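PDB 3LOP: substrate binding periplasmic protein from Ralstonia solanacearum, which binds leucine between its two lobes and probably hands it to a membrane transporter for uptake. Local coordinates for residues L31-W35 with A271-A277; L252-P257 with L282-E288. All coordinates share one frame; numbering follows the deposited sequence.

Interaction 1: residues L31-W35 with A271-A277; sequences LYFDW and ARAAVGA. With EDO (1,2-ethanediol), chain C.
Trp35 lays one face of its indole over the methyl of Ala271, a CH-pi contact in which Ala271 CB stands 3.7 Å from the centroid of the five-membered ring, 19° off its normal. A methyl is small enough to sit this close beneath a wide ring. The six-membered part reaches farther along the partner helix, where Trp35 CZ3 meets Ala274 CB obliquely at 3.5 Å. One turn back, Leu31 swings CG opposite its own backbone N (chi1 175°), carrying CD1 to the backbone of the other helix, 3.7 Å from Arg272 CA. The same CD1 also touches Ala277 CB. Val275 fits between Leu31 and Trp35: its CG2 lies against the backbone N of Trp35, 3.6 Å away, while CG1 touches Asp34 CB at 3.8 Å, the two side chains crossing at about a right angle. No hydrogen bond joins the segments, and the polar ends turn to other partners. Trp35 NE1 bonds to Glu267, Asp34 forms a salt bridge with Arg30, and Asp34 OD1 accepts from O1 of a 1,2-ethanediol that probably comes from the crystallisation liquor. Arg272 NE bonds to the carbonyl of Val280. Just beyond Val275 the helix ends in a Schellman motif, with Ala277 N bonding to Arg272 O at 3.1 Å; Gly276 adopts the positive phi of 81° at the C-prime position, and the turn places Ala277 against Leu31. Phe33 touches strand 47-53, so helix 19-38 bridges the parallel sheet and helix 263-275, the layered alpha/beta packing expected in a periplasmic binding protein lobe.

Interaction 2: residues L252-P257 with L282-E288; sequences LVMPNP and LSFRAVE. With LEU (leucine), chain B.
One carboxylate oxygen of the bound leucine, OXT, is gripped by two nitrogens of Arg285: NH1 at 2.9 Å and NH2 at 3.0 Å, with the oxygen near the guanidinium plane, at its edge. Arginine suits the place because two adjacent N-H groups can converge on one anionic oxygen. Bends at chi2 (-38°) and chi3 (-68°) fold the chain so that NE faces Glu288 while the tip reaches the ligand. Glu288 OE1 holds the adjoining NE edge, taking a bond of 2.7 Å from Arg285 NE on its syn side and a weak one from NH2. This salt bridge would help to fix the guanidinium's rotation, a second-shell role. Arg285 lies on the first turn of helix 284-303 and Glu288 just after it; Ser283 N-caps the helix, its OG accepting from Ala286 N at 3.1 Å. In two-lobed periplasmic binding proteins the ligand lies between lobes, and 252-257 probably belongs to a hinge crossover, leading from strand 249-252 to helix 263-275, which packs on helix 19-38 of the other lobe. It closes over the helix start by apolar contact. Pro257 CD sits 3.4 Å from the centroid of the Phe284 ring, only 11° off the normal, over the centre of one face. Proline suits the place: its rigid ring, crossing the phenyl at about a right angle, points CD, polarised by the adjoining N, straight at the face. Leu252 CD2 reaches CZ of the same ring at 3.4 Å. Asn256 OD1 also comes near that ring, although its hydrogen bond goes to Gly258 N. Pro257 CB further touches Leu282 CG, and Pro257 CG meets Val287 CG2. Selenomethionine Met254, bent at chi2 and chi3, brings SE within 3.9 Å of Glu288 CA.

How the interactions relate
Helices 263-275 and 284-303 follow each other in the chain, and both pack on helix 19-38: the end of the first takes part in interaction 1, the start of the second in interaction 2. The centres of the two contacts are 16 Å apart and their nearest atoms about 5 Å, so they do not touch directly. Phe268 helps to bridge them, touching Leu31 of interaction 1 and Leu282 and Ala286 of segment 282-288. Interaction 2, whose centre is about 9 Å from the centre of the chain, supplies Arg285 to the leucine pocket, whereas interaction 1, with its centre about 21 Å from that of the chain, lies peripherally and joins helices of the same lobe.

Interaction 1: residues L31-W35 with A271-A277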
loop_
_atom_site.group_PDB
_atom_site.type_symbol
_atom_site.label_atom_id
_atom_site.label_comp_id
_atom_site.label_asym_id
_atom_site.label_seq_id
_atom_site.Cartn_x
_atom_site.Cartn_y
_atom_site.Cartn_z
ATOM N N LEU A 31 15.898 -0.934 4.034
ATOM C CA LEU A 31 16.453 0.074 4.926
ATOM C C LEU A 31 16.254 -0.343 6.376
ATOM O O LEU A 31 17.186 -0.281 7.183
ATOM C CB LEU A 31 15.787 1.434 4.693
ATOM C CG LEU A 31 16.220 2.536 5.669
ATOM C CD1 LEU A 31 17.711 2.804 5.532
ATOM C CD2 LEU A 31 15.423 3.804 5.396
ATOM N N TYR A 32 15.041 -0.769 6.718
ATOM C CA TYR A 32 14.801 -1.165 8.095
ATOM C C TYR A 32 15.685 -2.331 8.519
ATOM O O TYR A 32 16.276 -2.307 9.598
ATOM C CB TYR A 32 13.340 -1.541 8.343
ATOM C CG TYR A 32 13.131 -1.827 9.809
ATOM C CD1 TYR A 32 13.111 -0.783 10.737
ATOM C CD2 TYR A 32 13.113 -3.136 10.287
ATOM C CE1 TYR A 32 13.098 -1.035 12.103
ATOM C CE2 TYR A 32 13.100 -3.400 11.653
ATOM C CZ TYR A 32 13.098 -2.345 12.552
ATOM O OH TYR A 32 13.139 -2.601 13.905
ATOM N N PHE A 33 15.781 -3.357 7.681
ATOM C CA PHE A 33 16.600 -4.503 8.045
ATOM C C PHE A 33 18.088 -4.169 8.108
ATOM O O PHE A 33 18.794 -4.683 8.970
ATOM C CB PHE A 33 16.327 -5.678 7.101
ATOM C CG PHE A 33 14.967 -6.300 7.295
ATOM C CD1 PHE A 33 14.499 -6.588 8.574
ATOM C CD2 PHE A 33 14.155 -6.594 6.206
ATOM C CE1 PHE A 33 13.242 -7.159 8.765
ATOM C CE2 PHE A 33 12.895 -7.166 6.389
ATOM C CZ PHE A 33 12.440 -7.446 7.668
ATOM N N ASP A 34 18.571 -3.308 7.215
ATOM C CA ASP A 34 19.983 -2.925 7.262
ATOM C C ASP A 34 20.231 -2.174 8.570
ATOM O O ASP A 34 21.254 -2.357 9.219
ATOM C CB ASP A 34 20.359 -2.016 6.085
ATOM C CG ASP A 34 20.494 -2.772 4.776
ATOM O OD1 ASP A 34 20.693 -4.005 4.812
ATOM O OD2 ASP A 34 20.425 -2.126 3.706
ATOM N N TRP A 35 19.276 -1.327 8.941
ATOM C CA TRP A 35 19.331 -0.534 10.171
ATOM C C TRP A 35 19.325 -1.471 11.380
ATOM O O TRP A 35 20.130 -1.321 12.308
ATOM C CB TRP A 35 18.123 0.410 10.168
ATOM C CG TRP A 35 17.735 1.094 11.457
ATOM C CD1 TRP A 35 16.512 1.025 12.060
ATOM C CD2 TRP A 35 18.487 2.072 12.196
ATOM N NE1 TRP A 35 16.445 1.899 13.114
ATOM C CE2 TRP A 35 17.643 2.557 13.224
ATOM C CE3 TRP A 35 19.787 2.589 12.091
ATOM C CZ2 TRP A 35 18.052 3.533 14.138
ATOM C CZ3 TRP A 35 20.193 3.564 13.005
ATOM C CH2 TRP A 35 19.326 4.023 14.013
ATOM N N ALA A 271 17.699 6.080 10.235
ATOM C CA ALA A 271 18.146 4.837 9.617
ATOM C C ALA A 271 18.827 5.109 8.278
ATOM O O ALA A 271 19.888 4.556 7.986
ATOM C CB ALA A 271 16.957 3.891 9.423
ATOM N N ARG A 272 18.210 5.959 7.464
ATOM C CA ARG A 272 18.764 6.294 6.158
ATOM C C ARG A 272 20.180 6.849 6.296
ATOM O O ARG A 272 21.086 6.444 5.569
ATOM C CB ARG A 272 17.866 7.317 5.456
ATOM C CG ARG A 272 18.368 7.760 4.091
ATOM C CD ARG A 272 17.368 8.696 3.430
ATOM N NE ARG A 272 17.835 9.180 2.133
ATOM C CZ ARG A 272 18.858 10.011 1.969
ATOM N NH1 ARG A 272 19.529 10.460 3.022
ATOM N NH2 ARG A 272 19.209 10.396 0.750
ATOM N N ALA A 273 20.370 7.765 7.237
ATOM C CA ALA A 273 21.686 8.361 7.441
ATOM C C ALA A 273 22.699 7.355 7.984
ATOM O O ALA A 273 23.829 7.280 7.502
ATOM C CB ALA A 273 21.579 9.561 8.381
ATOM N N ALA A 274 22.294 6.571 8.977
ATOM C CA ALA A 274 23.186 5.586 9.576
ATOM C C ALA A 274 23.633 4.507 8.593
ATOM O O ALA A 274 24.804 4.114 8.574
ATOM C CB ALA A 274 22.510 4.942 10.782
ATOM N N VAL A 275 22.696 4.018 7.788
ATOM C CA VAL A 275 22.989 2.977 6.810
ATOM C C VAL A 275 23.721 3.543 5.600
ATOM O O VAL A 275 24.506 2.845 4.957
ATOM C CB VAL A 275 21.683 2.284 6.346
ATOM C CG1 VAL A 275 21.953 1.363 5.166
ATOM C CG2 VAL A 275 21.083 1.497 7.501
ATOM N N GLY A 276 23.475 4.815 5.308
ATOM C CA GLY A 276 24.106 5.446 4.165
ATOM C C GLY A 276 23.358 5.090 2.897
ATOM O O GLY A 276 23.946 4.993 1.819
ATOM N N ALA A 277 22.050 4.886 3.034
ATOM C CA ALA A 277 21.192 4.537 1.906
ATOM C C ALA A 277 20.812 5.796 1.131
ATOM O O ALA A 277 19.664 6.242 1.169
ATOM C CB ALA A 277 19.939 3.827 2.412
HETATM C C1 EDO C . 18.906 -6.777 4.960
HETATM O O1 EDO C . 18.398 -5.887 3.964
HETATM C C2 EDO C . 20.073 -7.572 4.388
HETATM O O2 EDO C . 19.588 -8.472 3.396
#

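Interaction 2: residues L252-P257 with L282-E288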
loop_
_atom_site.group_PDB
_atom_site.type_symbol
_atom_site.label_atom_id
_atom_site.label_comp_id
_atom_site.label_asym_id
_atom_site.label_seq_id
_atom_site.Cartn_x
_atom_site.Cartn_y
_atom_site.Cartn_z
ATOM N N LEU A 252 -4.951 8.948 4.903
ATOM C CA LEU A 252 -3.670 8.563 5.480
ATOM C C LEU A 252 -3.849 7.269 6.270
ATOM O O LEU A 252 -4.678 7.213 7.179
ATOM C CB LEU A 252 -3.176 9.664 6.421
ATOM C CG LEU A 252 -2.944 11.054 5.819
ATOM C CD1 LEU A 252 -2.847 12.099 6.927
ATOM C CD2 LEU A 252 -1.683 11.027 4.988
ATOM N N VAL A 253 -3.084 6.237 5.921
ATOM C CA VAL A 253 -3.158 4.956 6.622
ATOM C C VAL A 253 -1.776 4.561 7.148
ATOM O O VAL A 253 -1.588 3.482 7.713
ATOM C CB VAL A 253 -3.709 3.836 5.706
ATOM C CG1 VAL A 253 -5.125 4.181 5.275
ATOM C CG2 VAL A 253 -2.812 3.643 4.495
HETATM N N MSE A 254 -0.820 5.461 6.955
HETATM C CA MSE A 254 0.558 5.277 7.397
HETATM C C MSE A 254 1.070 6.599 7.958
HETATM O O MSE A 254 0.488 7.654 7.700
HETATM C CB MSE A 254 1.451 4.892 6.215
HETATM C CG MSE A 254 1.396 3.438 5.786
HETATM SE SE MSE A 254 2.294 2.293 7.048
HETATM C CE MSE A 254 0.963 0.903 7.175
ATOM N N PRO A 255 2.155 6.559 8.749
ATOM C CA PRO A 255 2.700 7.804 9.297
ATOM C C PRO A 255 3.016 8.711 8.102
ATOM O O PRO A 255 3.540 8.252 7.085
ATOM C CB PRO A 255 3.956 7.331 10.021
ATOM C CG PRO A 255 3.542 5.982 10.534
ATOM C CD PRO A 255 2.817 5.385 9.345
ATOM N N ASN A 256 2.694 9.993 8.229
ATOM C CA ASN A 256 2.899 10.959 7.155
ATOM C C ASN A 256 4.340 11.442 7.024
ATOM O O ASN A 256 4.872 12.068 7.935
ATOM C CB ASN A 256 1.963 12.151 7.392
ATOM C CG ASN A 256 2.068 13.217 6.320
ATOM O OD1 ASN A 256 2.742 13.046 5.307
ATOM N ND2 ASN A 256 1.384 14.335 6.543
ATOM N N PRO A 257 4.994 11.147 5.886
ATOM C CA PRO A 257 6.381 11.573 5.665
ATOM C C PRO A 257 6.539 13.082 5.866
ATOM O O PRO A 257 7.615 13.560 6.229
ATOM C CB PRO A 257 6.641 11.165 4.218
ATOM C CG PRO A 257 5.795 9.957 4.057
ATOM C CD PRO A 257 4.509 10.348 4.745
ATOM N N LEU A 282 12.591 9.224 1.127
ATOM C CA LEU A 282 11.477 9.149 2.059
ATOM C C LEU A 282 10.195 9.324 1.246
ATOM O O LEU A 282 10.065 10.286 0.488
ATOM C CB LEU A 282 11.598 10.266 3.099
ATOM C CG LEU A 282 10.444 10.479 4.081
ATOM C CD1 LEU A 282 10.250 9.237 4.941
ATOM C CD2 LEU A 282 10.751 11.692 4.952
ATOM N N SER A 283 9.264 8.386 1.389
ATOM C CA SER A 283 7.995 8.447 0.671
ATOM C C SER A 283 6.977 7.601 1.410
ATOM O O SER A 283 7.336 6.805 2.276
ATOM C CB SER A 283 8.145 7.898 -0.749
ATOM O OG SER A 283 8.348 6.493 -0.728
ATOM N N PHE A 284 5.707 7.762 1.059
ATOM C CA PHE A 284 4.662 6.985 1.703
ATOM C C PHE A 284 4.880 5.482 1.543
ATOM O O PHE A 284 4.819 4.742 2.525
ATOM C CB PHE A 284 3.286 7.376 1.152
ATOM C CG PHE A 284 2.593 8.448 1.951
ATOM C CD1 PHE A 284 2.006 8.150 3.180
ATOM C CD2 PHE A 284 2.538 9.757 1.483
ATOM C CE1 PHE A 284 1.373 9.143 3.933
ATOM C CE2 PHE A 284 1.908 10.759 2.226
ATOM C CZ PHE A 284 1.325 10.449 3.453
ATOM N N ARG A 285 5.150 5.024 0.324
ATOM C CA ARG A 285 5.345 3.593 0.117
ATOM C C ARG A 285 6.626 3.074 0.769
ATOM O O ARG A 285 6.678 1.922 1.192
ATOM C CB ARG A 285 5.321 3.243 -1.379
ATOM C CG ARG A 285 4.061 3.707 -2.135
ATOM C CD ARG A 285 2.766 3.571 -1.325
ATOM N NE ARG A 285 2.352 2.193 -1.052
ATOM C CZ ARG A 285 1.716 1.399 -1.913
ATOM N NH1 ARG A 285 1.411 1.825 -3.135
ATOM N NH2 ARG A 285 1.353 0.178 -1.536
ATOM N N ALA A 286 7.656 3.911 0.872
ATOM C CA ALA A 286 8.891 3.468 1.512
ATOM C C ALA A 286 8.620 3.306 3.007
ATOM O O ALA A 286 9.133 2.388 3.653
ATOM C CB ALA A 286 10.007 4.483 1.278
ATOM N N VAL A 287 7.810 4.204 3.560
ATOM C CA VAL A 287 7.461 4.117 4.972
ATOM C C VAL A 287 6.641 2.851 5.208
ATOM O O VAL A 287 6.802 2.186 6.230
ATOM C CB VAL A 287 6.671 5.366 5.426
ATOM C CG1 VAL A 287 6.046 5.140 6.805
ATOM C CG2 VAL A 287 7.615 6.562 5.480
ATOM N N GLU A 288 5.774 2.513 4.254
ATOM C CA GLU A 288 4.952 1.312 4.363
ATOM C C GLU A 288 5.856 0.077 4.448
ATOM O O GLU A 288 5.608 -0.830 5.237
ATOM C CB GLU A 288 4.017 1.196 3.152
ATOM C CG GLU A 288 2.964 0.104 3.286
ATOM C CD GLU A 288 2.016 0.046 2.097
ATOM O OE1 GLU A 288 1.870 1.070 1.394
ATOM O OE2 GLU A 288 1.406 -1.021 1.874
HETATM N N LEU B . -0.993 -3.027 -4.340
HETATM C CA LEU B . -1.210 -2.093 -5.480
HETATM C C LEU B . -0.422 -0.816 -5.265
HETATM O O LEU B . -0.170 -0.122 -6.269
HETATM C CB LEU B . -2.690 -1.768 -5.588
HETATM C CG LEU B . -3.428 -3.100 -5.517
HETATM C CD1 LEU B . -4.656 -2.968 -4.732
HETATM C CD2 LEU B . -3.714 -3.592 -6.879
HETATM O OXT LEU B . -0.074 -0.530 -4.097
#